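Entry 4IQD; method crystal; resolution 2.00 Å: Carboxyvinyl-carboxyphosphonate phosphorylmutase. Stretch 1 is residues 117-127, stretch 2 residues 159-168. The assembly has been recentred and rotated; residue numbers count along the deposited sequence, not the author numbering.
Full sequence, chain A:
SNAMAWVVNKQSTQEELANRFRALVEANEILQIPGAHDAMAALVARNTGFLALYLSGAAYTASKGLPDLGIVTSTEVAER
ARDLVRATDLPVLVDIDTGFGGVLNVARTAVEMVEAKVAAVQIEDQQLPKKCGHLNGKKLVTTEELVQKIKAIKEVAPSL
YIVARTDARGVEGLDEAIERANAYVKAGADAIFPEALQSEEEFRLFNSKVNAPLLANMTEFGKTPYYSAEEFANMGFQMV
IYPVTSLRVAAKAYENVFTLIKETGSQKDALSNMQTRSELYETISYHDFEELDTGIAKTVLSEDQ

Stretch 1 (117-127) KVAAVQIEDQQ
Stretch 2, residues 159-168: SLYIVARTDA

Two neighbouring parallel strands, 120-124 and 161-166, run with 28° between their N-to-C directions and axes 4.6 Å apart at closest approach. Lys-117 leaves the preceding helix through a Schellman motif (phi/psi 63/31); Val-118 (-66/136) and Ala-119 (-82/-34) lead into extended geometry from Ala-120 (-154/156) to Glu-124 (-123/160). The partner strand is extended from Tyr-161 (-72/132) to Thr-166 (-130/133).

The register pairs Ala-120 with Tyr-161 (CA to CA 4.4 Å) and continues one for one to Glu-124 with Arg-165 (CA to CA 4.4 Å). Odd-numbered residues of both stretches supply the ladder, with Ala-119 and Asp-125 flanking the first strand: a weak bond from Tyr-161 N to Ala-119 O (3.3 Å), then Val-121 N to Tyr-161 O (3.1 Å), Val-163 N to Val-121 O (2.9 Å), Ile-123 N to Val-163 O (3.1 Å), Arg-165 N to Ile-123 O (2.8 Å, 173°) and Asp-125 N to Arg-165 O (3.2 Å).

Ala-120, Gln-122, Glu-124, Tyr-161, Val-163 and Arg-165 share one face. There Ala-120 CB meets Tyr-161 CB at 3.7 Å, while Tyr-161 (chi1 t) leads its ring away. Val-121 (m), Ile-123 (t,t), Ile-162 (m,t) and Ala-164 occupy the other face; Leu-160 (chi1 -141°, chi2 p), just before its strand, brings CD2 to 3.9 Å from Val-121 CG2.

Polar chemistry gathers at the C-terminal ends. Asp-125 (chi1 p) extends the pairing with its carboxylate: OD2 accepts from Thr-166 OG1 (2.7 Å, chi1 t) and OD1 from Asp-167 N (3.2 Å). Arg-165, extended t,t,t, salt-bridges Asp-167 OD2 through NE (3.1 Å, Asp-167 chi1 m). The Glu-124 (p,t) carboxylate forms no salt bridge with Arg-165: its OE2 is 4.1 Å from Arg-165 NE and well out of the guanidinium plane, so the charges are near but no N-H points at the oxygen.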

# COMPACT_ATOMS: atom_id res chain seq x y z
N LYS A 117 -3.31 -3.52 18.62
CA LYS A 117 -2.34 -4.50 19.11
C LYS A 117 -0.91 -4.11 18.74
O LYS A 117 -0.05 -4.97 18.54
CB LYS A 117 -2.67 -5.92 18.62
CG LYS A 117 -4.07 -6.38 18.98
CD LYS A 117 -4.60 -7.37 17.96
CE LYS A 117 -3.96 -8.73 18.11
NZ LYS A 117 -4.50 -9.47 19.29
N VAL A 118 -0.66 -2.81 18.66
CA VAL A 118 0.68 -2.31 18.43
C VAL A 118 1.54 -2.63 19.65
O VAL A 118 1.09 -2.48 20.78
CB VAL A 118 0.68 -0.79 18.18
CG1 VAL A 118 2.08 -0.25 18.11
CG2 VAL A 118 -0.08 -0.47 16.91
N ALA A 119 2.75 -3.11 19.41
CA ALA A 119 3.66 -3.49 20.49
C ALA A 119 4.41 -2.30 21.09
O ALA A 119 4.68 -2.29 22.29
CB ALA A 119 4.64 -4.54 20.01
N ALA A 120 4.75 -1.32 20.26
CA ALA A 120 5.54 -0.17 20.70
C ALA A 120 5.28 1.07 19.85
O ALA A 120 4.86 0.97 18.70
CB ALA A 120 7.02 -0.51 20.66
N VAL A 121 5.53 2.24 20.42
CA VAL A 121 5.37 3.50 19.69
C VAL A 121 6.59 4.40 19.84
O VAL A 121 7.24 4.41 20.88
CB VAL A 121 4.12 4.28 20.16
CG1 VAL A 121 2.85 3.58 19.69
CG2 VAL A 121 4.13 4.46 21.67
N GLN A 122 6.87 5.16 18.79
CA GLN A 122 7.97 6.11 18.80
C GLN A 122 7.45 7.53 18.79
O GLN A 122 6.76 7.94 17.85
CB GLN A 122 8.87 5.90 17.58
CG GLN A 122 9.84 7.04 17.35
CD GLN A 122 10.37 7.07 15.93
OE1 GLN A 122 10.83 6.06 15.40
NE2 GLN A 122 10.29 8.24 15.30
N ILE A 123 7.78 8.28 19.83
CA ILE A 123 7.34 9.66 19.96
C ILE A 123 8.57 10.56 20.02
O ILE A 123 9.60 10.17 20.57
CB ILE A 123 6.45 9.84 21.20
CG1 ILE A 123 5.81 11.23 21.23
CG2 ILE A 123 7.22 9.58 22.48
CD1 ILE A 123 4.97 11.47 22.45
N GLU A 124 8.47 11.75 19.45
CA GLU A 124 9.62 12.63 19.30
C GLU A 124 9.44 14.01 19.94
O GLU A 124 8.31 14.44 20.18
CB GLU A 124 9.98 12.80 17.82
CG GLU A 124 8.93 13.53 17.00
CD GLU A 124 9.14 13.37 15.51
OE1 GLU A 124 8.80 14.30 14.75
OE2 GLU A 124 9.66 12.31 15.09
N ASP A 125 10.55 14.68 20.20
CA ASP A 125 10.53 16.00 20.82
C ASP A 125 10.55 17.14 19.80
O ASP A 125 10.70 18.30 20.17
CB ASP A 125 11.67 16.17 21.83
CG ASP A 125 13.05 15.93 21.23
OD1 ASP A 125 13.16 15.70 20.01
OD2 ASP A 125 14.04 15.98 21.99
N GLN A 126 10.39 16.81 18.53
CA GLN A 126 10.25 17.82 17.50
C GLN A 126 9.01 18.64 17.79
O GLN A 126 8.06 18.14 18.39
CB GLN A 126 10.14 17.18 16.12
CG GLN A 126 11.48 16.94 15.44
CD GLN A 126 11.87 18.07 14.50
OE1 GLN A 126 11.07 18.97 14.24
NE2 GLN A 126 13.09 18.01 13.98
N GLN A 127 9.02 19.90 17.39
CA GLN A 127 7.88 20.77 17.64
C GLN A 127 7.03 20.85 16.38
O GLN A 127 7.51 21.27 15.33
CB GLN A 127 8.35 22.15 18.09
CG GLN A 127 7.31 22.94 18.86
CD GLN A 127 6.51 23.87 17.98
OE1 GLN A 127 6.96 24.97 17.66
NE2 GLN A 127 5.31 23.44 17.59
N SER A 159 0.87 -0.99 28.92
CA SER A 159 1.27 -2.19 28.20
C SER A 159 2.02 -1.83 26.92
O SER A 159 2.36 -2.70 26.13
CB SER A 159 0.05 -3.05 27.87
OG SER A 159 -0.95 -2.28 27.23
N LEU A 160 2.26 -0.54 26.73
CA LEU A 160 2.89 -0.05 25.51
C LEU A 160 4.36 0.28 25.71
O LEU A 160 4.71 1.11 26.55
CB LEU A 160 2.14 1.19 25.01
CG LEU A 160 1.95 1.35 23.51
CD1 LEU A 160 1.30 0.11 22.91
CD2 LEU A 160 1.10 2.58 23.23
N TYR A 161 5.22 -0.39 24.95
CA TYR A 161 6.65 -0.14 24.99
C TYR A 161 6.91 1.21 24.33
O TYR A 161 6.40 1.48 23.25
CB TYR A 161 7.38 -1.25 24.25
CG TYR A 161 8.88 -1.32 24.47
CD1 TYR A 161 9.42 -2.08 25.50
CD2 TYR A 161 9.75 -0.65 23.62
CE1 TYR A 161 10.78 -2.16 25.69
CE2 TYR A 161 11.12 -0.72 23.80
CZ TYR A 161 11.63 -1.48 24.84
OH TYR A 161 12.99 -1.55 25.02
N ILE A 162 7.69 2.06 24.98
CA ILE A 162 7.90 3.40 24.46
C ILE A 162 9.32 3.65 24.01
O ILE A 162 10.26 3.52 24.79
CB ILE A 162 7.57 4.47 25.50
CG1 ILE A 162 6.16 4.29 26.04
CG2 ILE A 162 7.73 5.85 24.87
CD1 ILE A 162 5.80 5.28 27.11
N VAL A 163 9.46 4.03 22.74
CA VAL A 163 10.73 4.51 22.24
C VAL A 163 10.64 6.02 22.06
O VAL A 163 9.72 6.52 21.43
CB VAL A 163 11.09 3.85 20.89
CG1 VAL A 163 12.34 4.49 20.30
CG2 VAL A 163 11.29 2.35 21.07
N ALA A 164 11.59 6.75 22.65
CA ALA A 164 11.59 8.20 22.56
C ALA A 164 12.67 8.72 21.62
O ALA A 164 13.85 8.41 21.78
CB ALA A 164 11.75 8.82 23.94
N ARG A 165 12.27 9.50 20.63
CA ARG A 165 13.21 10.07 19.68
C ARG A 165 13.57 11.50 20.06
O ARG A 165 12.71 12.29 20.44
CB ARG A 165 12.62 10.07 18.27
CG ARG A 165 13.55 10.67 17.23
CD ARG A 165 12.80 11.08 15.99
NE ARG A 165 13.70 11.62 14.97
CZ ARG A 165 13.76 11.17 13.72
NH1 ARG A 165 12.96 10.18 13.33
NH2 ARG A 165 14.61 11.71 12.86
N THR A 166 14.85 11.83 19.96
CA THR A 166 15.28 13.21 20.19
C THR A 166 16.16 13.71 19.04
O THR A 166 17.06 13.01 18.59
CB THR A 166 15.98 13.37 21.56
OG1 THR A 166 16.42 14.73 21.71
CG2 THR A 166 17.17 12.44 21.68
N ASP A 167 15.86 14.91 18.56
CA ASP A 167 16.65 15.52 17.49
C ASP A 167 17.59 16.58 18.06
O ASP A 167 18.02 17.47 17.33
CB ASP A 167 15.75 16.13 16.42
CG ASP A 167 15.13 15.09 15.51
OD1 ASP A 167 15.67 14.87 14.41
OD2 ASP A 167 14.10 14.50 15.90
N ALA A 168 17.90 16.46 19.34
CA ALA A 168 18.63 17.50 20.07
C ALA A 168 20.13 17.57 19.76
O ALA A 168 20.76 18.60 20.01
CB ALA A 168 18.42 17.35 21.57